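Local coordinates for putative heme binding protein (Tannerella forsythia, PDB 6EU8) that probably binds heme, as a member of the HmuY-like family of bacterial heme-binding proteins, and is captured here in its apo form, at residues S14-A19 against H186-Y191; W25-L30 against H70-R75; M114-N119 against K127-G132. All coordinates share one frame; numbering follows the deposited sequence.

Contact 1: residues S14-A19 against H186-Y191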
loop_
_atom_site.group_PDB
_atom_site.type_symbol
_atom_site.label_atom_id
_atom_site.label_comp_id
_atom_site.label_asym_id
_atom_site.label_seq_id
_atom_site.Cartn_x
_atom_site.Cartn_y
_atom_site.Cartn_z
ATOM N N SER A 14 -12.736 -0.214 -10.260
ATOM C CA SER A 14 -12.659 -0.654 -8.857
ATOM C C SER A 14 -11.735 -1.856 -8.800
ATOM O O SER A 14 -11.645 -2.602 -9.764
ATOM C CB SER A 14 -14.042 -1.033 -8.330
ATOM O OG SER A 14 -14.939 0.068 -8.345
ATOM N N LYS A 15 -11.050 -2.053 -7.666
ATOM C CA LYS A 15 -10.199 -3.223 -7.455
ATOM C C LYS A 15 -10.339 -3.770 -6.051
ATOM O O LYS A 15 -10.580 -3.007 -5.122
ATOM C CB LYS A 15 -8.724 -2.857 -7.611
ATOM C CG LYS A 15 -8.208 -2.817 -9.024
ATOM C CD LYS A 15 -8.151 -4.215 -9.592
ATOM C CE LYS A 15 -7.017 -4.364 -10.569
ATOM N NZ LYS A 15 -7.248 -5.640 -11.292
ATOM N N THR A 16 -10.135 -5.074 -5.921
ATOM C CA THR A 16 -10.064 -5.741 -4.618
ATOM C C THR A 16 -8.760 -6.535 -4.563
ATOM O O THR A 16 -8.515 -7.391 -5.418
ATOM C CB THR A 16 -11.279 -6.651 -4.378
ATOM O OG1 THR A 16 -12.462 -5.833 -4.355
ATOM C CG2 THR A 16 -11.139 -7.396 -3.054
ATOM N N ILE A 17 -7.912 -6.216 -3.578
ATOM C CA ILE A 17 -6.577 -6.815 -3.425
ATOM C C ILE A 17 -6.491 -7.670 -2.148
ATOM O O ILE A 17 -6.770 -7.199 -1.042
ATOM C CB ILE A 17 -5.456 -5.727 -3.379
ATOM C CG1 ILE A 17 -5.509 -4.797 -4.600
ATOM C CG2 ILE A 17 -4.075 -6.357 -3.178
ATOM C CD1 ILE A 17 -5.259 -5.472 -5.935
ATOM N N ASP A 18 -6.060 -8.920 -2.301
ATOM C CA ASP A 18 -5.793 -9.791 -1.155
ATOM C C ASP A 18 -4.404 -9.508 -0.599
ATOM O O ASP A 18 -3.411 -10.075 -1.069
ATOM C CB ASP A 18 -5.943 -11.259 -1.548
ATOM C CG ASP A 18 -5.677 -12.216 -0.405
ATOM O OD1 ASP A 18 -5.278 -11.800 0.703
ATOM O OD2 ASP A 18 -5.839 -13.440 -0.644
ATOM N N ALA A 19 -4.351 -8.623 0.401
ATOM C CA ALA A 19 -3.096 -8.262 1.100
ATOM C C ALA A 19 -3.062 -8.860 2.510
ATOM O O ALA A 19 -2.451 -8.306 3.411
ATOM C CB ALA A 19 -2.950 -6.738 1.130
ATOM N N HIS A 186 -8.217 -7.525 2.984
ATOM C CA HIS A 186 -8.818 -7.505 1.654
ATOM C C HIS A 186 -9.155 -6.050 1.396
ATOM O O HIS A 186 -10.136 -5.502 1.938
ATOM C CB HIS A 186 -10.035 -8.426 1.567
ATOM C CG HIS A 186 -9.721 -9.870 1.794
ATOM N ND1 HIS A 186 -9.308 -10.718 0.781
ATOM C CD2 HIS A 186 -9.794 -10.632 2.912
ATOM C CE1 HIS A 186 -9.115 -11.927 1.279
ATOM N NE2 HIS A 186 -9.375 -11.895 2.570
ATOM N N VAL A 187 -8.294 -5.389 0.606
ATOM C CA VAL A 187 -8.338 -3.948 0.420
ATOM C C VAL A 187 -9.032 -3.610 -0.887
ATOM O O VAL A 187 -8.548 -4.025 -1.950
ATOM C CB VAL A 187 -6.901 -3.370 0.448
ATOM C CG1 VAL A 187 -6.902 -1.871 0.190
ATOM C CG2 VAL A 187 -6.221 -3.696 1.774
ATOM N N SER A 188 -10.150 -2.879 -0.811
ATOM C CA SER A 188 -10.925 -2.442 -2.020
ATOM C C SER A 188 -10.895 -0.931 -2.188
ATOM O O SER A 188 -10.946 -0.199 -1.197
ATOM C CB SER A 188 -12.380 -2.941 -1.956
ATOM O OG SER A 188 -12.460 -4.345 -1.951
ATOM N N PHE A 189 -10.788 -0.451 -3.449
ATOM C CA PHE A 189 -10.835 0.969 -3.739
ATOM C C PHE A 189 -11.408 1.217 -5.124
ATOM O O PHE A 189 -11.301 0.354 -6.001
ATOM C CB PHE A 189 -9.419 1.607 -3.641
ATOM C CG PHE A 189 -8.348 0.848 -4.388
ATOM C CD1 PHE A 189 -7.700 -0.226 -3.816
ATOM C CD2 PHE A 189 -7.995 1.213 -5.696
ATOM C CE1 PHE A 189 -6.727 -0.947 -4.526
ATOM C CE2 PHE A 189 -7.018 0.513 -6.398
ATOM C CZ PHE A 189 -6.378 -0.560 -5.817
ATOM N N ASN A 190 -12.007 2.389 -5.276
ATOM C CA ASN A 190 -12.412 2.919 -6.579
ATOM C C ASN A 190 -11.351 3.924 -6.995
ATOM O O ASN A 190 -10.744 4.581 -6.149
ATOM C CB ASN A 190 -13.783 3.607 -6.453
ATOM C CG ASN A 190 -14.889 2.649 -6.034
ATOM O OD1 ASN A 190 -14.804 1.444 -6.240
ATOM N ND2 ASN A 190 -15.949 3.211 -5.444
ATOM N N TYR A 191 -11.081 4.054 -8.303
ATOM C CA TYR A 191 -10.154 5.076 -8.767
ATOM C C TYR A 191 -10.495 5.679 -10.148
ATOM O O TYR A 191 -11.221 5.062 -10.913
ATOM C CB TYR A 191 -8.692 4.555 -8.769
ATOM C CG TYR A 191 -8.408 3.455 -9.735
ATOM C CD1 TYR A 191 -8.610 2.123 -9.407
ATOM C CD2 TYR A 191 -7.919 3.745 -11.021
ATOM C CE1 TYR A 191 -8.312 1.101 -10.308
ATOM C CE2 TYR A 191 -7.644 2.747 -11.908
ATOM C CZ TYR A 191 -7.821 1.441 -11.561
ATOM O OH TYR A 191 -7.529 0.452 -12.460
#
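With chi1 at -62° in both residues, S14 OG and N190 CG each stand anti to their own carbonyl carbon on the same face of an antiparallel strand pair, where the hydroxyl meets N190 OD1. The example is instructive because the pair joins the first and last strands of the chain, 11-18 and 184-194, within the larger antiparallel sheet. S14 OG donates to N190 OD1 over a short 2.5 Å, approaching from above the carbonyl plane, 44° out of it. Two residues further on, T16 OG1 and S188 OG meet at 2.8 Å, and either hydroxyl could be the donor. D18 and H186 complete this face, lying side by side with D18 CG 3.8 Å from H186 CE1; outside partners hold their polar atoms, T20 OG1 for D18 OD1 and E183 OE1 for H186 NE2. In backbone terms these three are the non-hydrogen-bonded pairs; K15 with F189 and I17 with V187 are the hydrogen-bonded ones. The bond from K15 N to F189 O measures 2.9 Å and its return, F189 N to K15 O, 3.1 Å. I17 N reaches V187 O at 2.8 Å, and V187 N closes that pair on I17 O.

On the other face I17, V187 and F189 are buried, and all three touch I73 of strand 71-74. The ring of F189 slants back toward strand 11-18: K15 CB sits over one of its faces, 4.1 Å from the centroid and 27° off the normal. I17 CG1 approaches the same ring obliquely, 4.0 Å from F189 CE1. Beyond CB the lysine leads away, its NZ bonded to G33 O, while K15 CG comes up to the edge of the Y191 ring at CE1.

Contact 2: residues W25-L30 against H70-R75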
loop_
_atom_site.group_PDB
_atom_site.type_symbol
_atom_site.label_atom_id
_atom_site.label_comp_id
_atom_site.label_asym_id
_atom_site.label_seq_id
_atom_site.Cartn_x
_atom_site.Cartn_y
_atom_site.Cartn_z
ATOM N N TRP A 25 4.001 -8.360 -0.841
ATOM C CA TRP A 25 3.489 -7.141 -1.460
ATOM C C TRP A 25 2.697 -7.500 -2.722
ATOM O O TRP A 25 3.122 -8.370 -3.470
ATOM C CB TRP A 25 4.632 -6.230 -1.869
ATOM C CG TRP A 25 5.380 -5.540 -0.761
ATOM C CD1 TRP A 25 6.517 -5.957 -0.173
ATOM C CD2 TRP A 25 5.076 -4.265 -0.184
ATOM N NE1 TRP A 25 6.931 -5.054 0.783
ATOM C CE2 TRP A 25 6.056 -4.003 0.784
ATOM C CE3 TRP A 25 4.044 -3.336 -0.369
ATOM C CZ2 TRP A 25 6.068 -2.823 1.516
ATOM C CZ3 TRP A 25 4.043 -2.200 0.387
ATOM C CH2 TRP A 25 5.045 -1.949 1.314
ATOM N N THR A 26 1.606 -6.780 -3.002
ATOM C CA THR A 26 0.897 -6.870 -4.287
ATOM C C THR A 26 1.085 -5.560 -5.050
ATOM O O THR A 26 0.674 -4.488 -4.566
ATOM C CB THR A 26 -0.593 -7.226 -4.088
ATOM O OG1 THR A 26 -0.663 -8.499 -3.432
ATOM C CG2 THR A 26 -1.321 -7.352 -5.421
ATOM N N TYR A 27 1.720 -5.642 -6.231
ATOM C CA TYR A 27 2.029 -4.494 -7.101
ATOM C C TYR A 27 0.882 -4.302 -8.107
ATOM O O TYR A 27 0.448 -5.276 -8.718
ATOM C CB TYR A 27 3.398 -4.729 -7.809
ATOM C CG TYR A 27 4.542 -4.953 -6.822
ATOM C CD1 TYR A 27 4.851 -6.234 -6.328
ATOM C CD2 TYR A 27 5.280 -3.888 -6.332
ATOM C CE1 TYR A 27 5.875 -6.421 -5.396
ATOM C CE2 TYR A 27 6.299 -4.069 -5.379
ATOM C CZ TYR A 27 6.592 -5.345 -4.923
ATOM O OH TYR A 27 7.607 -5.546 -3.977
ATOM N N VAL A 28 0.378 -3.071 -8.234
ATOM C CA VAL A 28 -0.868 -2.775 -8.989
ATOM C C VAL A 28 -0.619 -1.744 -10.098
ATOM O O VAL A 28 -0.151 -0.640 -9.838
ATOM C CB VAL A 28 -1.992 -2.218 -8.064
ATOM C CG1 VAL A 28 -3.326 -2.014 -8.815
ATOM C CG2 VAL A 28 -2.202 -3.115 -6.840
ATOM N N ASN A 29 -0.975 -2.132 -11.346
ATOM C CA ASN A 29 -0.998 -1.236 -12.500
ATOM C C ASN A 29 -2.420 -0.685 -12.674
ATOM O O ASN A 29 -3.346 -1.450 -12.992
ATOM C CB ASN A 29 -0.592 -2.021 -13.757
ATOM C CG ASN A 29 -0.363 -1.129 -14.962
ATOM O OD1 ASN A 29 -1.165 -0.245 -15.254
ATOM N ND2 ASN A 29 0.744 -1.354 -15.666
ATOM N N LEU A 30 -2.593 0.591 -12.389
ATOM C CA LEU A 30 -3.899 1.262 -12.476
ATOM C C LEU A 30 -4.335 1.554 -13.912
ATOM O O LEU A 30 -5.537 1.718 -14.165
ATOM C CB LEU A 30 -3.884 2.542 -11.662
ATOM C CG LEU A 30 -3.594 2.379 -10.166
ATOM C CD1 LEU A 30 -3.302 3.727 -9.526
ATOM C CD2 LEU A 30 -4.768 1.674 -9.482
ATOM N N HIS A 70 2.069 1.169 -10.263
ATOM C CA HIS A 70 1.856 2.476 -9.710
ATOM C C HIS A 70 1.808 2.504 -8.174
ATOM O O HIS A 70 2.425 3.373 -7.558
ATOM C CB HIS A 70 0.569 3.032 -10.283
ATOM C CG HIS A 70 0.598 3.128 -11.777
ATOM N ND1 HIS A 70 -0.009 2.206 -12.587
ATOM C CD2 HIS A 70 1.211 4.014 -12.593
ATOM C CE1 HIS A 70 0.216 2.523 -13.853
ATOM N NE2 HIS A 70 0.956 3.608 -13.879
ATOM N N ILE A 71 1.033 1.583 -7.592
ATOM C CA ILE A 71 0.958 1.452 -6.121
ATOM C C ILE A 71 1.163 -0.010 -5.722
ATOM O O ILE A 71 1.007 -0.912 -6.532
ATOM C CB ILE A 71 -0.373 1.997 -5.514
ATOM C CG1 ILE A 71 -1.586 1.187 -5.943
ATOM C CG2 ILE A 71 -0.567 3.490 -5.842
ATOM C CD1 ILE A 71 -2.834 1.526 -5.141
ATOM N N ALA A 72 1.580 -0.243 -4.468
ATOM C CA ALA A 72 1.731 -1.592 -3.900
ATOM C C ALA A 72 1.225 -1.628 -2.468
ATOM O O ALA A 72 1.322 -0.634 -1.744
ATOM C CB ALA A 72 3.163 -2.058 -3.967
ATOM N N ILE A 73 0.675 -2.787 -2.096
ATOM C CA ILE A 73 -0.064 -2.956 -0.851
ATOM C C ILE A 73 0.505 -4.176 -0.083
ATOM O O ILE A 73 0.681 -5.265 -0.647
ATOM C CB ILE A 73 -1.587 -3.125 -1.128
ATOM C CG1 ILE A 73 -2.130 -1.940 -1.970
ATOM C CG2 ILE A 73 -2.375 -3.267 0.192
ATOM C CD1 ILE A 73 -3.607 -2.069 -2.297
ATOM N N HIS A 74 0.789 -3.965 1.220
ATOM C CA HIS A 74 1.204 -5.008 2.166
ATOM C C HIS A 74 0.354 -4.802 3.407
ATOM O O HIS A 74 0.500 -3.801 4.060
ATOM C CB HIS A 74 2.684 -4.872 2.529
ATOM C CG HIS A 74 3.078 -5.560 3.823
ATOM N ND1 HIS A 74 2.988 -4.947 5.056
ATOM C CD2 HIS A 74 3.591 -6.795 4.056
ATOM C CE1 HIS A 74 3.402 -5.778 5.990
ATOM N NE2 HIS A 74 3.776 -6.900 5.409
ATOM N N ARG A 75 -0.528 -5.765 3.753
ATOM C CA ARG A 75 -1.494 -5.521 4.826
ATOM C C ARG A 75 -2.177 -4.156 4.608
ATOM O O ARG A 75 -2.778 -4.010 3.547
ATOM C CB ARG A 75 -0.824 -5.662 6.191
ATOM C CG ARG A 75 -0.249 -7.049 6.499
ATOM C CD ARG A 75 -1.288 -8.150 6.831
ATOM N NE ARG A 75 -2.227 -7.726 7.867
ATOM C CZ ARG A 75 -3.244 -8.471 8.339
ATOM N NH1 ARG A 75 -3.478 -9.671 7.857
ATOM N NH2 ARG A 75 -4.049 -7.972 9.265
#
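T26 and V28 bond through their backbones to I73 and I71 at the centre of a four-stranded antiparallel sheet, where strand 24-28 lies between 35-39 and 71-74. T26 N donates to I73 O at 2.9 Å and V28 N to I71 O at 2.8 Å, while T26 O accepts I73 N. The far end illustrates a classic beta bulge: H70 and I71 both face V28, whose O accepts H70 N at 2.9 Å and, weakly, I71 N.

Among apolar contacts, A72 CB touches Y27 CD2 at 3.7 Å and also leans on W25 CE3. H74 CB sits over one face of the indole, a CH-pi contact 3.5 Å from the centroid of the six-membered ring of W25 and 12° off its normal. On the opposite face of the sheet, V28 CB packs on I71 CG1, and I17 of strand 11-18 closes over T26, V28 and I73.

Polar side chains gather round H70. N29 OD1, which accepts T32 N while ND2 bonds to K68 O, lies at the ring edge near CE1, its amide plane almost perpendicular to the ring. L30 N donates to H70 ND1 at 3.1 Å, tilted 24° from the ring plane.

Contact 3: residues M114-N119 against K127-G132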
loop_
_atom_site.group_PDB
_atom_site.type_symbol
_atom_site.label_atom_id
_atom_site.label_comp_id
_atom_site.label_asym_id
_atom_site.label_seq_id
_atom_site.Cartn_x
_atom_site.Cartn_y
_atom_site.Cartn_z
ATOM N N MET A 114 8.471 -2.752 9.664
ATOM C CA MET A 114 7.302 -3.359 9.002
ATOM C C MET A 114 7.214 -4.866 9.243
ATOM O O MET A 114 8.176 -5.592 8.965
ATOM C CB MET A 114 7.294 -3.070 7.508
ATOM C CG MET A 114 5.981 -3.436 6.802
ATOM S SD MET A 114 6.020 -3.304 4.991
ATOM C CE MET A 114 6.951 -4.739 4.597
ATOM N N LEU A 115 6.077 -5.350 9.772
ATOM C CA LEU A 115 5.948 -6.772 10.080
ATOM C C LEU A 115 5.895 -7.657 8.851
ATOM O O LEU A 115 5.037 -7.462 7.973
ATOM C CB LEU A 115 4.662 -7.055 10.879
ATOM C CG LEU A 115 4.676 -6.866 12.374
ATOM C CD1 LEU A 115 3.258 -7.058 12.908
ATOM C CD2 LEU A 115 5.596 -7.883 13.026
ATOM N N VAL A 116 6.767 -8.669 8.813
ATOM C CA VAL A 116 6.721 -9.717 7.800
ATOM C C VAL A 116 6.492 -11.152 8.331
ATOM O O VAL A 116 6.332 -12.073 7.549
ATOM C CB VAL A 116 7.985 -9.679 6.883
ATOM C CG1 VAL A 116 8.057 -8.377 6.095
ATOM C CG2 VAL A 116 9.265 -9.874 7.691
ATOM N N GLY A 117 6.398 -11.279 9.661
ATOM C CA GLY A 117 6.145 -12.588 10.311
ATOM C C GLY A 117 5.594 -12.304 11.703
ATOM O O GLY A 117 6.258 -11.668 12.534
ATOM N N PHE A 118 4.367 -12.783 11.929
ATOM C CA PHE A 118 3.637 -12.505 13.173
ATOM C C PHE A 118 2.671 -13.643 13.524
ATOM O O PHE A 118 1.798 -13.980 12.725
ATOM C CB PHE A 118 2.854 -11.206 13.002
ATOM C CG PHE A 118 1.955 -10.885 14.164
ATOM C CD1 PHE A 118 2.494 -10.698 15.433
ATOM C CD2 PHE A 118 0.574 -10.787 13.993
ATOM C CE1 PHE A 118 1.676 -10.421 16.524
ATOM C CE2 PHE A 118 -0.245 -10.497 15.073
ATOM C CZ PHE A 118 0.308 -10.322 16.341
ATOM N N ASN A 119 2.831 -14.209 14.724
ATOM C CA ASN A 119 1.859 -15.192 15.282
ATOM C C ASN A 119 1.879 -15.158 16.793
ATOM O O ASN A 119 2.849 -14.638 17.377
ATOM C CB ASN A 119 2.122 -16.589 14.761
ATOM C CG ASN A 119 3.477 -17.154 15.181
ATOM O OD1 ASN A 119 3.641 -17.686 16.286
ATOM N ND2 ASN A 119 4.436 -17.124 14.261
ATOM N N LYS A 127 8.901 -12.650 20.329
ATOM C CA LYS A 127 9.579 -12.853 19.036
ATOM C C LYS A 127 8.660 -12.515 17.872
ATOM O O LYS A 127 7.504 -12.947 17.804
ATOM C CB LYS A 127 10.063 -14.289 18.903
ATOM C CG LYS A 127 10.752 -14.603 17.580
ATOM C CD LYS A 127 11.739 -15.749 17.711
ATOM C CE LYS A 127 11.037 -17.046 17.986
ATOM N NZ LYS A 127 12.053 -18.136 17.948
ATOM N N PHE A 128 9.212 -11.776 16.896
ATOM C CA PHE A 128 8.477 -11.463 15.657
ATOM C C PHE A 128 9.508 -11.042 14.590
ATOM O O PHE A 128 10.662 -10.809 14.942
ATOM C CB PHE A 128 7.427 -10.373 15.850
ATOM C CG PHE A 128 7.960 -9.082 16.414
ATOM C CD1 PHE A 128 8.503 -8.096 15.586
ATOM C CD2 PHE A 128 7.913 -8.825 17.806
ATOM C CE1 PHE A 128 9.027 -6.928 16.124
ATOM C CE2 PHE A 128 8.423 -7.645 18.330
ATOM C CZ PHE A 128 8.969 -6.685 17.496
ATOM N N THR A 129 9.087 -11.017 13.325
ATOM C CA THR A 129 10.030 -10.743 12.199
ATOM C C THR A 129 9.642 -9.463 11.461
ATOM O O THR A 129 8.473 -9.260 11.117
ATOM C CB THR A 129 10.046 -11.924 11.228
ATOM O OG1 THR A 129 10.239 -13.140 11.980
ATOM C CG2 THR A 129 11.217 -11.817 10.199
ATOM N N VAL A 130 10.635 -8.620 11.194
ATOM C CA VAL A 130 10.455 -7.340 10.455
ATOM C C VAL A 130 11.335 -7.267 9.194
ATOM O O VAL A 130 12.380 -7.886 9.101
ATOM C CB VAL A 130 10.744 -6.125 11.334
ATOM C CG1 VAL A 130 9.689 -6.005 12.450
ATOM C CG2 VAL A 130 12.128 -6.183 11.960
ATOM N N ALA A 131 10.879 -6.461 8.234
ATOM C CA ALA A 131 11.668 -6.148 7.024
ATOM C C ALA A 131 12.858 -5.283 7.403
ATOM O O ALA A 131 12.708 -4.284 8.094
ATOM C CB ALA A 131 10.789 -5.439 6.028
ATOM N N GLY A 132 14.069 -5.643 6.952
ATOM C CA GLY A 132 15.240 -4.795 7.269
ATOM C C GLY A 132 15.081 -3.354 6.797
ATOM O O GLY A 132 15.430 -2.403 7.505
HETATM O O HOH W 1 10.966 -2.113 8.092
HETATM O O HOH W 2 5.476 -13.441 15.898
#
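L115 CD2 meets the ring of F128 at CD1, 3.9 Å away, the two side chains crossing at about a right angle; at the edge of that ring, in its plane, lies V130 CG1 from the same strand. M47 and M123 also touch the F128 side chain. The contact is an antiparallel pairing around a classic beta bulge, its two arms linked by the short helix 120-124. V116 and G117 both face T129, whose oxygen accepts V116 N at 2.9 Å and, weakly, G117 N at 3.2 Å. The glycine oxygen replies by taking T129 N at 3.0 Å along a nearly straight N-H path of 173°. Past the bulge, A131 N donates to M114 O at 2.9 Å.

At the corner, V116 CG1 packs on A131 CB at 4.0 Å, while CG2 touches T129 CG2. M114 CE comes up to the same alanine methyl.

Water takes over at both ends of the pairing. One molecule accepts from M114 N and donates to A131 O. Beside N119, whose OD1 accepts D122 N as the N-cap of the helix, a second accepts from N119 N and donates to K127 O at 2.8 Å.

Contact 1 pairs the first and last strands, and the other two contacts follow in series inside the loop it closes, contact 2 first. Contacts 1 and 3 belong to the same large antiparallel sheet, yet their centres stand about 24 Å apart; contact 2, in the separate four-stranded sheet, lies about 10 Å from the centre of contact 1 and 19 Å from that of contact 3. It touches both. Toward contact 1 the sheets pack through I17 CG2 on T26 CG2, and Y191 OH probably bonds to L30 O. Toward contact 3, M114 SD lies against W25 CZ2. The smaller sheet thus touches both the terminal strand pair and the 114-132 region of the larger sheet.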